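Local coordinates for protein sulfite reductase [ferredoxin] (Mycobacterium tuberculosis, PDB 1ZJ8) that catalyses the six-electron reduction of sulfite to sulfide with reduced ferredoxin, using a siroheme and a [4Fe-4S] cluster, at residues Y535-R547 with A554-R566. Numbering follows the deposited sequence.
Sequences YIDRVVRNFVKHR and AQWVIRAEEDDLR
Arg538, Asn542 and Tyr535 of helix 532-545 each reach a backbone carbonyl of the C-terminal tail, an example of how a helix can hold a chain end through its side chains. The arrangement belongs to the second 4Fe-4S domain of the nitrite and sulfite reductase family, at the C-terminal end of the chain: the helical segments 535-545 and 554-559 run nearly perpendicular, and the chain then turns back along the first helix. Arg538 NE gives the shortest bond, 2.8 Å to Arg566 O, lying in the carbonyl plane on a lone pair. One helical turn on, Asn542 ND2 donates to Asp564 O at 3.1 Å, in its own amide plane but tilted from that of the carbonyl. The carbonyl between these two acceptors, Leu565 O, takes a hydrogen bond of 3.1 Å from Tyr535 OH, which comes from above the carbonyl plane, while the phenol packs on Val506 and Leu508 of strand 500-508. Asp564 OD2 lies over one face of the His546 imidazole, 3.1 Å from ND1, at an angle too poor for a hydrogen bond. Beyond these polar links Trp556 lays its indole against the last turn of the first helix, its CG anti to the backbone N (chi1 175°). Phe543 turns its edge to the indole face in an offset edge-to-face pair, planes at 63°. Phe543 CA sits 3.7 Å above the centroid of the six-membered ring of Trp556, a CH-pi contact 9° off the ring normal.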
# COMPACT_ATOMS: atom_id res chain seq x y z
N TYR A 535 17.00 -19.10 7.41
CA TYR A 535 16.27 -18.73 8.61
C TYR A 535 14.79 -19.14 8.57
O TYR A 535 14.28 -19.74 9.51
CB TYR A 535 16.37 -17.22 8.85
CG TYR A 535 15.43 -16.77 9.93
CD1 TYR A 535 15.83 -16.74 11.25
CD2 TYR A 535 14.13 -16.42 9.63
CE1 TYR A 535 14.97 -16.36 12.24
CE2 TYR A 535 13.26 -16.04 10.61
CZ TYR A 535 13.68 -16.00 11.91
OH TYR A 535 12.80 -15.61 12.90
N ILE A 536 14.11 -18.77 7.49
CA ILE A 536 12.70 -19.13 7.30
C ILE A 536 12.52 -20.65 7.41
O ILE A 536 11.61 -21.12 8.08
CB ILE A 536 12.16 -18.71 5.91
CG1 ILE A 536 12.19 -17.20 5.70
CG2 ILE A 536 10.72 -19.19 5.72
CD1 ILE A 536 11.40 -16.47 6.68
N ASP A 537 13.37 -21.39 6.71
CA ASP A 537 13.35 -22.84 6.74
C ASP A 537 13.50 -23.35 8.17
O ASP A 537 12.67 -24.14 8.64
CB ASP A 537 14.48 -23.39 5.87
CG ASP A 537 14.59 -24.92 5.92
OD1 ASP A 537 14.17 -25.59 4.96
OD2 ASP A 537 15.13 -25.46 6.92
N ARG A 538 14.54 -22.87 8.86
CA ARG A 538 14.80 -23.26 10.25
C ARG A 538 13.54 -23.05 11.08
O ARG A 538 13.01 -24.00 11.64
CB ARG A 538 15.97 -22.44 10.80
CG ARG A 538 16.43 -22.79 12.20
CD ARG A 538 17.86 -22.27 12.45
NE ARG A 538 18.02 -20.82 12.25
CZ ARG A 538 18.75 -20.22 11.28
NH1 ARG A 538 19.40 -20.90 10.34
NH2 ARG A 538 18.80 -18.89 11.25
N VAL A 539 13.04 -21.81 11.09
CA VAL A 539 11.95 -21.42 12.00
C VAL A 539 10.64 -22.13 11.69
O VAL A 539 9.89 -22.51 12.59
CB VAL A 539 11.74 -19.88 12.01
CG1 VAL A 539 10.87 -19.41 10.84
CG2 VAL A 539 11.11 -19.44 13.32
N VAL A 540 10.36 -22.31 10.40
CA VAL A 540 9.12 -22.93 9.97
C VAL A 540 9.16 -24.42 10.28
O VAL A 540 8.15 -25.02 10.60
CB VAL A 540 8.85 -22.67 8.46
CG1 VAL A 540 7.71 -23.53 7.95
CG2 VAL A 540 8.56 -21.18 8.21
N ARG A 541 10.34 -25.03 10.20
CA ARG A 541 10.48 -26.42 10.60
C ARG A 541 10.31 -26.58 12.10
O ARG A 541 9.62 -27.49 12.54
CB ARG A 541 11.82 -26.95 10.12
CG ARG A 541 11.89 -27.05 8.61
CD ARG A 541 13.10 -27.82 8.14
NE ARG A 541 13.13 -27.86 6.69
CZ ARG A 541 12.28 -28.57 5.96
NH1 ARG A 541 11.36 -29.34 6.54
NH2 ARG A 541 12.36 -28.53 4.64
N ASN A 542 10.93 -25.69 12.89
CA ASN A 542 10.70 -25.62 14.34
C ASN A 542 9.21 -25.43 14.63
O ASN A 542 8.66 -25.98 15.60
CB ASN A 542 11.49 -24.47 14.98
CG ASN A 542 12.99 -24.75 15.07
OD1 ASN A 542 13.49 -25.76 14.56
ND2 ASN A 542 13.71 -23.84 15.71
N PHE A 543 8.55 -24.63 13.79
CA PHE A 543 7.11 -24.43 13.96
C PHE A 543 6.35 -25.74 13.82
O PHE A 543 5.49 -26.01 14.64
CB PHE A 543 6.55 -23.38 12.99
CG PHE A 543 5.03 -23.27 13.02
CD1 PHE A 543 4.37 -22.91 14.17
CD2 PHE A 543 4.28 -23.54 11.89
CE1 PHE A 543 2.98 -22.82 14.19
CE2 PHE A 543 2.89 -23.44 11.91
CZ PHE A 543 2.24 -23.08 13.07
N VAL A 544 6.69 -26.56 12.83
CA VAL A 544 5.92 -27.81 12.60
C VAL A 544 6.35 -28.94 13.57
O VAL A 544 5.68 -29.95 13.67
CB VAL A 544 5.96 -28.25 11.10
CG1 VAL A 544 4.75 -29.11 10.75
CG2 VAL A 544 5.96 -27.04 10.18
N LYS A 545 7.45 -28.75 14.31
CA LYS A 545 7.87 -29.71 15.33
C LYS A 545 7.10 -29.41 16.62
O LYS A 545 6.14 -30.11 16.94
CB LYS A 545 9.39 -29.64 15.53
CG LYS A 545 9.94 -30.63 16.55
CD LYS A 545 9.78 -32.07 16.06
CE LYS A 545 10.35 -33.06 17.06
NZ LYS A 545 11.68 -32.61 17.54
N HIS A 546 7.49 -28.33 17.30
CA HIS A 546 6.96 -27.95 18.60
C HIS A 546 5.51 -27.44 18.50
O HIS A 546 5.06 -26.62 19.30
CB HIS A 546 7.86 -26.86 19.21
CG HIS A 546 9.28 -27.30 19.43
ND1 HIS A 546 10.29 -27.06 18.52
CD2 HIS A 546 9.86 -27.95 20.47
CE1 HIS A 546 11.43 -27.55 18.98
NE2 HIS A 546 11.20 -28.10 20.16
N ARG A 547 4.75 -27.98 17.56
CA ARG A 547 3.48 -27.39 17.18
C ARG A 547 2.27 -28.02 17.85
O ARG A 547 2.20 -29.25 18.00
CB ARG A 547 3.28 -27.53 15.68
CG ARG A 547 2.37 -26.49 15.08
CD ARG A 547 2.00 -26.89 13.68
NE ARG A 547 0.73 -26.33 13.27
CZ ARG A 547 0.05 -26.71 12.19
NH1 ARG A 547 0.51 -27.67 11.38
NH2 ARG A 547 -1.11 -26.12 11.91
N ALA A 554 1.13 -17.31 14.44
CA ALA A 554 1.11 -16.17 15.38
C ALA A 554 0.83 -16.58 16.83
O ALA A 554 1.24 -15.89 17.77
CB ALA A 554 0.11 -15.12 14.93
N GLN A 555 0.15 -17.71 17.02
CA GLN A 555 -0.08 -18.26 18.35
C GLN A 555 1.12 -19.04 18.90
O GLN A 555 1.46 -18.89 20.07
CB GLN A 555 -1.32 -19.13 18.36
CG GLN A 555 -2.59 -18.30 18.30
CD GLN A 555 -3.83 -19.14 18.11
OE1 GLN A 555 -3.85 -20.34 18.43
NE2 GLN A 555 -4.87 -18.52 17.57
N TRP A 556 1.76 -19.87 18.09
CA TRP A 556 2.94 -20.62 18.52
C TRP A 556 4.10 -19.70 18.94
O TRP A 556 4.94 -20.05 19.77
CB TRP A 556 3.36 -21.58 17.40
CG TRP A 556 4.60 -22.29 17.69
CD1 TRP A 556 4.76 -23.31 18.57
CD2 TRP A 556 5.88 -22.02 17.13
NE1 TRP A 556 6.07 -23.71 18.59
CE2 TRP A 556 6.79 -22.93 17.72
CE3 TRP A 556 6.36 -21.10 16.18
CZ2 TRP A 556 8.16 -22.95 17.39
CZ3 TRP A 556 7.72 -21.12 15.86
CH2 TRP A 556 8.60 -22.04 16.46
N VAL A 557 4.11 -18.50 18.37
CA VAL A 557 5.11 -17.48 18.64
C VAL A 557 4.95 -16.90 20.07
O VAL A 557 5.88 -16.29 20.60
CB VAL A 557 5.00 -16.37 17.54
CG1 VAL A 557 5.82 -15.15 17.85
CG2 VAL A 557 5.42 -16.93 16.21
N ILE A 558 3.80 -17.11 20.69
CA ILE A 558 3.63 -16.71 22.09
C ILE A 558 4.59 -17.50 23.00
O ILE A 558 5.22 -16.92 23.88
CB ILE A 558 2.16 -16.83 22.58
CG1 ILE A 558 1.74 -18.33 22.75
CG2 ILE A 558 1.24 -15.95 21.69
CD1 ILE A 558 0.19 -18.64 22.66
N ARG A 559 4.75 -18.81 22.76
CA ARG A 559 5.29 -19.69 23.79
C ARG A 559 6.64 -20.37 23.52
O ARG A 559 7.41 -20.58 24.45
CB ARG A 559 4.25 -20.75 24.14
CG ARG A 559 3.77 -21.59 22.98
CD ARG A 559 3.44 -22.97 23.47
NE ARG A 559 3.22 -23.91 22.38
CZ ARG A 559 2.07 -24.09 21.74
NH1 ARG A 559 0.99 -23.37 22.06
NH2 ARG A 559 2.00 -25.00 20.77
N ALA A 560 6.95 -20.73 22.27
CA ALA A 560 8.19 -21.46 22.03
C ALA A 560 9.41 -20.71 22.57
O ALA A 560 9.41 -19.48 22.67
CB ALA A 560 8.34 -21.76 20.55
N GLU A 561 10.44 -21.45 22.95
CA GLU A 561 11.63 -20.84 23.52
C GLU A 561 12.27 -19.89 22.51
O GLU A 561 12.14 -20.08 21.30
CB GLU A 561 12.62 -21.92 23.96
CG GLU A 561 12.06 -22.88 25.01
CD GLU A 561 12.80 -24.22 25.04
OE1 GLU A 561 13.19 -24.73 23.96
OE2 GLU A 561 12.99 -24.77 26.15
N GLU A 562 12.95 -18.86 23.00
CA GLU A 562 13.60 -17.88 22.14
C GLU A 562 14.66 -18.48 21.23
O GLU A 562 15.00 -17.88 20.21
CB GLU A 562 14.25 -16.79 23.00
CG GLU A 562 13.99 -15.37 22.51
CD GLU A 562 13.45 -14.47 23.61
OE1 GLU A 562 13.79 -14.69 24.79
OE2 GLU A 562 12.67 -13.54 23.29
N ASP A 563 15.19 -19.65 21.59
CA ASP A 563 16.13 -20.37 20.73
C ASP A 563 15.42 -20.90 19.49
O ASP A 563 15.99 -20.87 18.39
CB ASP A 563 16.75 -21.60 21.42
CG ASP A 563 17.30 -21.28 22.79
OD1 ASP A 563 16.49 -20.94 23.69
OD2 ASP A 563 18.54 -21.40 22.96
N ASP A 564 14.19 -21.37 19.65
CA ASP A 564 13.41 -21.90 18.53
C ASP A 564 12.97 -20.84 17.50
O ASP A 564 12.39 -21.18 16.47
CB ASP A 564 12.15 -22.61 19.04
CG ASP A 564 12.45 -23.95 19.70
OD1 ASP A 564 13.64 -24.32 19.84
OD2 ASP A 564 11.47 -24.63 20.06
N LEU A 565 13.24 -19.56 17.78
CA LEU A 565 12.82 -18.47 16.91
C LEU A 565 14.00 -17.69 16.28
O LEU A 565 13.79 -16.62 15.70
CB LEU A 565 11.93 -17.48 17.70
CG LEU A 565 10.65 -17.97 18.42
CD1 LEU A 565 10.04 -16.81 19.20
CD2 LEU A 565 9.59 -18.55 17.47
N ARG A 566 15.21 -18.23 16.36
CA ARG A 566 16.41 -17.51 15.90
C ARG A 566 16.97 -18.03 14.59
O ARG A 566 17.08 -19.23 14.40
CB ARG A 566 17.48 -17.57 16.97
CG ARG A 566 17.15 -16.68 18.13
CD ARG A 566 18.31 -16.52 19.08
NE ARG A 566 18.26 -15.19 19.65
CZ ARG A 566 19.23 -14.62 20.35
NH1 ARG A 566 20.37 -15.27 20.61
NH2 ARG A 566 19.05 -13.39 20.80